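PDB 7C8F: H127A/Y244A mutant of alginate lyase AlyC3 in complex with dimannuronate from Psychromonas sp., which probably cleaves alginate by beta-elimination, as a PL7-family polysaccharide lyase, and is seen here as an engineered mutant holding dimannuronate. Local coordinates for residues B[155-169]-B[182-196]. Numbering follows the deposited sequence.
Sequences KGHFWAMVKNNAVIC and MCKADVAYKKYDLGK. With BEM (beta-D-mannopyranuronic acid), chain D.
H157 meets D193 at one end of an antiparallel pairing between strands 157-163 and 189-196. Its ND1 gives a nearly straight bond (176°) to the syn side of D193 OD1, at 2.7 Å and in the plane of the imidazole. The same oxygen takes the backbone N of G195 from above the carboxylate, closing an Asx turn. The D193 side chain, with CG anti to the backbone N (chi1 -173°), also lies over the W159 indole, where D193 CB is 3.6 Å from W159 CZ3. K196 packs CB over a face of the H157 ring, a CH-pi contact, then bends back to bond G156 O through NZ. An alanine in place of H157 would probably leave D193 OD1 without its side-chain donor and K196 CB without the ring beneath it.

Further along, the strands are tightly joined. A160 and V162 each exchange two backbone bonds, with Y192 and K190 respectively. On the buried face A160 CB lies 4.0 Å from L194 CD1, and V162 CG2 meets the edge of the Y192 ring at CE1. Strands 213-218 and 221-227 pack against this face, as in a beta-jelly-roll sandwich. The other face is more open to solvent. M161 SD still touches K191 CG at 3.6 Å, but K191 is exposed and the end of its chain leads away.

Beyond the strands, the C169-C183 disulfide ties the loop after strand 157-163 to the 3-10 turn at 182-183. N165 ND2 bonds M182 O, while N165 OD1 accepts from K163 NZ and V167 N. Water joins K163 NZ to Y189 OH, and this hydroxyl donates to the mannuronate carboxylate oxygen O6A at 2.6 Å. H140, K170 and Q117 also bond this sugar. K163, itself held by N165 OD1 and V167 O, probably helps through this water to aim the Y189 hydroxyl at the sugar carboxylate.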
loop_
_atom_site.group_PDB
_atom_site.type_symbol
_atom_site.label_atom_id
_atom_site.label_comp_id
_atom_site.label_asym_id
_atom_site.label_seq_id
_atom_site.Cartn_x
_atom_site.Cartn_y
_atom_site.Cartn_z
ATOM N N LYS B 155 25.421 -16.696 19.536
ATOM C CA LYS B 155 24.664 -16.677 20.787
ATOM C C LYS B 155 24.712 -15.308 21.458
ATOM O O LYS B 155 25.775 -14.684 21.554
ATOM C CB LYS B 155 25.177 -17.755 21.746
ATOM C CG LYS B 155 24.969 -19.172 21.214
ATOM C CD LYS B 155 25.323 -20.230 22.253
ATOM C CE LYS B 155 25.330 -21.627 21.646
ATOM N NZ LYS B 155 24.106 -22.413 21.965
ATOM N N GLY B 156 23.550 -14.833 21.906
ATOM C CA GLY B 156 23.516 -13.638 22.723
ATOM C C GLY B 156 23.873 -12.360 21.998
ATOM O O GLY B 156 24.463 -11.457 22.598
ATOM N N HIS B 157 23.533 -12.257 20.714
ATOM C CA HIS B 157 23.719 -11.009 19.990
ATOM C C HIS B 157 22.418 -10.216 19.936
ATOM O O HIS B 157 21.316 -10.759 20.057
ATOM C CB HIS B 157 24.189 -11.265 18.553
ATOM C CG HIS B 157 25.637 -11.625 18.444
ATOM N ND1 HIS B 157 26.444 -11.152 17.435
ATOM C CD2 HIS B 157 26.422 -12.406 19.227
ATOM C CE1 HIS B 157 27.666 -11.653 17.581
ATOM N NE2 HIS B 157 27.681 -12.401 18.670
ATOM N N PHE B 158 22.582 -8.916 19.745
ATOM C CA PHE B 158 21.496 -8.050 19.307
ATOM C C PHE B 158 21.359 -8.160 17.795
ATOM O O PHE B 158 22.361 -8.259 17.078
ATOM C CB PHE B 158 21.853 -6.603 19.620
ATOM C CG PHE B 158 21.897 -6.273 21.082
ATOM C CD1 PHE B 158 20.836 -6.588 21.921
ATOM C CD2 PHE B 158 23.002 -5.628 21.611
ATOM C CE1 PHE B 158 20.871 -6.245 23.262
ATOM C CE2 PHE B 158 23.048 -5.281 22.954
ATOM C CZ PHE B 158 21.984 -5.603 23.781
ATOM N N TRP B 159 20.117 -8.109 17.306
ATOM C CA TRP B 159 19.844 -8.190 15.875
ATOM C C TRP B 159 18.766 -7.182 15.516
ATOM O O TRP B 159 17.870 -6.904 16.318
ATOM C CB TRP B 159 19.312 -9.570 15.449
ATOM C CG TRP B 159 20.244 -10.699 15.752
ATOM C CD1 TRP B 159 20.337 -11.374 16.934
ATOM C CD2 TRP B 159 21.212 -11.282 14.871
ATOM N NE1 TRP B 159 21.303 -12.349 16.839
ATOM C CE2 TRP B 159 21.860 -12.304 15.592
ATOM C CE3 TRP B 159 21.600 -11.031 13.553
ATOM C CZ2 TRP B 159 22.875 -13.080 15.040
ATOM C CZ3 TRP B 159 22.622 -11.817 13.000
ATOM C CH2 TRP B 159 23.237 -12.821 13.748
ATOM N N ALA B 160 18.846 -6.668 14.291
ATOM C CA ALA B 160 17.737 -5.938 13.677
ATOM C C ALA B 160 17.056 -6.858 12.674
ATOM O O ALA B 160 17.679 -7.294 11.700
ATOM C CB ALA B 160 18.238 -4.679 12.974
ATOM N N MET B 161 15.794 -7.180 12.930
ATOM C CA MET B 161 14.987 -7.999 12.040
ATOM C C MET B 161 14.137 -7.033 11.231
ATOM O O MET B 161 13.242 -6.383 11.779
ATOM C CB MET B 161 14.103 -8.933 12.864
ATOM C CG MET B 161 14.866 -9.767 13.904
ATOM S SD MET B 161 16.113 -10.823 13.137
ATOM C CE MET B 161 16.560 -11.907 14.504
ATOM N N VAL B 162 14.416 -6.918 9.943
ATOM C CA VAL B 162 13.800 -5.901 9.093
ATOM C C VAL B 162 12.891 -6.580 8.085
ATOM O O VAL B 162 13.348 -7.392 7.271
ATOM C CB VAL B 162 14.864 -5.034 8.402
ATOM C CG1 VAL B 162 14.211 -3.999 7.494
ATOM C CG2 VAL B 162 15.741 -4.351 9.450
ATOM N N LYS B 163 11.604 -6.241 8.127
ATOM C CA LYS B 163 10.678 -6.708 7.109
ATOM C C LYS B 163 11.014 -5.986 5.810
ATOM O O LYS B 163 11.091 -4.746 5.783
ATOM C CB LYS B 163 9.263 -6.374 7.591
ATOM C CG LYS B 163 8.130 -6.523 6.582
ATOM C CD LYS B 163 7.870 -7.974 6.155
ATOM C CE LYS B 163 6.483 -8.022 5.466
ATOM N NZ LYS B 163 6.174 -9.308 4.789
ATOM N N ASN B 164 11.252 -6.754 4.734
ATOM C CA ASN B 164 11.864 -6.242 3.511
ATOM C C ASN B 164 10.896 -6.147 2.332
ATOM O O ASN B 164 11.336 -6.061 1.184
ATOM C CB ASN B 164 13.073 -7.105 3.129
ATOM C CG ASN B 164 14.104 -6.344 2.323
ATOM O OD1 ASN B 164 14.214 -5.126 2.417
ATOM N ND2 ASN B 164 14.864 -7.067 1.512
ATOM N N ASN B 165 9.597 -6.207 2.590
ATOM C CA ASN B 165 8.566 -5.867 1.613
ATOM C C ASN B 165 7.338 -5.446 2.410
ATOM O O ASN B 165 7.374 -5.410 3.641
ATOM C CB ASN B 165 8.321 -7.026 0.625
ATOM C CG ASN B 165 7.874 -8.312 1.316
ATOM O OD1 ASN B 165 7.117 -8.288 2.285
ATOM N ND2 ASN B 165 8.342 -9.455 0.794
ATOM N N ALA B 166 6.250 -5.107 1.710
ATOM C CA ALA B 166 5.024 -4.676 2.378
ATOM C C ALA B 166 3.914 -5.718 2.261
ATOM O O ALA B 166 2.725 -5.380 2.281
ATOM C CB ALA B 166 4.577 -3.307 1.872
ATOM N N VAL B 167 4.292 -7.003 2.138
ATOM C CA VAL B 167 3.344 -8.070 1.844
ATOM C C VAL B 167 2.821 -8.677 3.135
ATOM O O VAL B 167 3.583 -8.916 4.084
ATOM C CB VAL B 167 4.022 -9.137 0.970
ATOM C CG1 VAL B 167 3.048 -10.308 0.651
ATOM C CG2 VAL B 167 4.558 -8.502 -0.287
ATOM N N ILE B 168 1.519 -8.947 3.177
ATOM C CA ILE B 168 0.929 -9.666 4.305
ATOM C C ILE B 168 1.169 -11.155 4.098
ATOM O O ILE B 168 0.704 -11.731 3.107
ATOM C CB ILE B 168 -0.568 -9.364 4.440
ATOM C CG1 ILE B 168 -0.773 -7.873 4.692
ATOM C CG2 ILE B 168 -1.163 -10.170 5.597
ATOM C CD1 ILE B 168 -2.223 -7.485 4.848
ATOM N N CYS B 169 1.896 -11.781 5.031
ATOM C CA CYS B 169 2.366 -13.150 4.855
ATOM C C CYS B 169 1.767 -14.135 5.845
ATOM O O CYS B 169 2.129 -15.319 5.809
ATOM C CB CYS B 169 3.900 -13.213 4.934
ATOM S SG CYS B 169 4.740 -12.450 3.553
ATOM N N MET B 182 8.013 -14.510 -1.995
ATOM C CA MET B 182 8.050 -13.241 -1.275
ATOM C C MET B 182 7.747 -13.323 0.209
ATOM O O MET B 182 8.004 -12.420 0.938
ATOM C CB MET B 182 7.095 -12.248 -1.917
ATOM C CG MET B 182 5.660 -12.679 -1.813
ATOM S SD MET B 182 4.611 -11.591 -2.770
ATOM C CE MET B 182 3.104 -12.508 -2.712
ATOM N N CYS B 183 7.197 -14.426 0.635
ATOM C CA CYS B 183 6.898 -14.639 2.041
ATOM C C CYS B 183 7.851 -15.610 2.730
ATOM O O CYS B 183 7.674 -15.882 3.919
ATOM C CB CYS B 183 5.447 -15.093 2.217
ATOM S SG CYS B 183 4.276 -13.713 2.006
ATOM N N LYS B 184 8.851 -16.122 2.023
ATOM C CA LYS B 184 9.835 -16.978 2.664
ATOM C C LYS B 184 10.662 -16.176 3.661
ATOM O O LYS B 184 10.950 -14.992 3.457
ATOM C CB LYS B 184 10.755 -17.610 1.625
ATOM C CG LYS B 184 10.066 -18.619 0.718
ATOM C CD LYS B 184 11.046 -19.185 -0.296
ATOM C CE LYS B 184 10.428 -20.318 -1.099
ATOM N NZ LYS B 184 11.340 -20.788 -2.178
ATOM N N ALA B 185 11.071 -16.846 4.740
ATOM C CA ALA B 185 11.723 -16.144 5.840
ATOM C C ALA B 185 12.953 -15.381 5.370
ATOM O O ALA B 185 13.215 -14.269 5.844
ATOM C CB ALA B 185 12.075 -17.123 6.959
ATOM N N ASP B 186 13.679 -15.960 4.434
ATOM C CA ASP B 186 14.876 -15.316 3.945
ATOM C C ASP B 186 14.714 -14.290 2.861
ATOM O O ASP B 186 15.645 -13.694 2.469
ATOM C CB ASP B 186 16.032 -16.303 3.687
ATOM C CG ASP B 186 15.808 -17.193 2.511
ATOM O OD1 ASP B 186 14.742 -17.151 1.887
ATOM O OD2 ASP B 186 16.733 -17.981 2.194
ATOM N N VAL B 187 13.491 -14.106 2.406
ATOM C CA VAL B 187 13.149 -13.078 1.438
ATOM C C VAL B 187 12.356 -11.951 2.089
ATOM O O VAL B 187 12.632 -10.769 1.859
ATOM C CB VAL B 187 12.359 -13.691 0.259
ATOM C CG1 VAL B 187 11.853 -12.607 -0.690
ATOM C CG2 VAL B 187 13.209 -14.735 -0.485
ATOM N N ALA B 188 11.373 -12.304 2.911
ATOM C CA ALA B 188 10.543 -11.293 3.545
ATOM C C ALA B 188 11.299 -10.509 4.607
ATOM O O ALA B 188 10.848 -9.423 4.975
ATOM C CB ALA B 188 9.311 -11.953 4.167
ATOM N N TYR B 189 12.426 -11.029 5.111
ATOM C CA TYR B 189 13.189 -10.381 6.172
ATOM C C TYR B 189 14.652 -10.273 5.787
ATOM O O TYR B 189 15.202 -11.153 5.114
ATOM C CB TYR B 189 13.073 -11.111 7.513
ATOM C CG TYR B 189 11.648 -11.117 7.997
ATOM C CD1 TYR B 189 11.145 -10.065 8.764
ATOM C CD2 TYR B 189 10.780 -12.133 7.624
ATOM C CE1 TYR B 189 9.814 -10.052 9.170
ATOM C CE2 TYR B 189 9.452 -12.123 8.025
ATOM C CZ TYR B 189 8.976 -11.089 8.795
ATOM O OH TYR B 189 7.653 -11.092 9.179
ATOM N N LYS B 190 15.256 -9.165 6.187
ATOM C CA LYS B 190 16.698 -8.974 6.175
ATOM C C LYS B 190 17.146 -8.814 7.616
ATOM O O LYS B 190 16.530 -8.067 8.384
ATOM C CB LYS B 190 17.054 -7.728 5.360
ATOM C CG LYS B 190 18.539 -7.553 5.115
ATOM C CD LYS B 190 18.804 -6.538 4.014
ATOM C CE LYS B 190 20.291 -6.232 3.897
ATOM N NZ LYS B 190 21.106 -7.463 3.862
ATOM N N LYS B 191 18.190 -9.534 8.002
ATOM C CA LYS B 191 18.654 -9.535 9.380
ATOM C C LYS B 191 20.038 -8.911 9.460
ATOM O O LYS B 191 20.914 -9.218 8.641
ATOM C CB LYS B 191 18.669 -10.964 9.940
ATOM C CG LYS B 191 17.293 -11.632 9.840
ATOM C CD LYS B 191 17.256 -13.032 10.443
ATOM C CE LYS B 191 17.914 -14.048 9.537
ATOM N NZ LYS B 191 17.620 -15.435 9.988
ATOM N N TYR B 192 20.235 -8.038 10.447
ATOM C CA TYR B 192 21.513 -7.370 10.667
ATOM C C TYR B 192 22.035 -7.698 12.058
ATOM O O TYR B 192 21.311 -7.567 13.051
ATOM C CB TYR B 192 21.372 -5.849 10.556
ATOM C CG TYR B 192 20.894 -5.349 9.203
ATOM C CD1 TYR B 192 19.549 -5.229 8.922
ATOM C CD2 TYR B 192 21.808 -4.998 8.201
ATOM C CE1 TYR B 192 19.110 -4.763 7.682
ATOM C CE2 TYR B 192 21.385 -4.536 6.969
ATOM C CZ TYR B 192 20.031 -4.420 6.712
ATOM O OH TYR B 192 19.603 -3.960 5.478
ATOM N N ASP B 193 23.307 -8.115 12.129
ATOM C CA ASP B 193 23.973 -8.401 13.388
ATOM C C ASP B 193 24.403 -7.085 14.007
ATOM O O ASP B 193 25.215 -6.351 13.431
ATOM C CB ASP B 193 25.200 -9.262 13.085
ATOM C CG ASP B 193 25.899 -9.788 14.328
ATOM O OD1 ASP B 193 25.541 -9.450 15.473
ATOM O OD2 ASP B 193 26.861 -10.577 14.119
ATOM N N LEU B 194 23.839 -6.762 15.165
ATOM C CA LEU B 194 24.184 -5.528 15.845
ATOM C C LEU B 194 25.225 -5.744 16.929
ATOM O O LEU B 194 25.508 -4.815 17.687
ATOM C CB LEU B 194 22.922 -4.873 16.418
ATOM C CG LEU B 194 21.814 -4.600 15.393
ATOM C CD1 LEU B 194 20.625 -3.905 16.068
ATOM C CD2 LEU B 194 22.324 -3.781 14.211
ATOM N N GLY B 195 25.801 -6.937 17.004
ATOM C CA GLY B 195 26.912 -7.208 17.895
ATOM C C GLY B 195 26.515 -8.048 19.105
ATOM O O GLY B 195 25.350 -8.117 19.511
ATOM N N LYS B 196 27.524 -8.667 19.711
ATOM C CA LYS B 196 27.335 -9.385 20.965
ATOM C C LYS B 196 26.852 -8.422 22.041
ATOM O O LYS B 196 27.404 -7.329 22.199
ATOM C CB LYS B 196 28.674 -10.003 21.391
ATOM C CG LYS B 196 28.653 -10.679 22.753
ATOM C CD LYS B 196 27.908 -12.006 22.723
ATOM C CE LYS B 196 27.487 -12.439 24.125
ATOM N NZ LYS B 196 26.401 -11.567 24.694
HETATM C C1 BEM D . 5.065 -10.495 15.505
HETATM C C2 BEM D . 5.849 -11.634 16.148
HETATM O O2 BEM D . 5.292 -12.883 15.767
HETATM C C3 BEM D . 7.267 -11.611 15.628
HETATM O O3 BEM D . 7.957 -12.746 16.031
HETATM C C4 BEM D . 7.181 -11.821 14.158
HETATM O O4 BEM D . 8.429 -12.105 13.598
HETATM C C5 BEM D . 6.520 -10.617 13.588
HETATM O O5 BEM D . 5.220 -10.609 14.118
HETATM C C6 BEM D . 6.476 -10.723 12.118
HETATM O O6B BEM D . 5.484 -11.160 11.585
HETATM O O6A BEM D . 7.363 -10.159 11.546
HETATM O O HOH W 1 6.488 -11.492 6.549
HETATM O O HOH W 2 12.233 -8.911 -0.241
HETATM O O HOH W 3 15.649 -10.165 2.253
#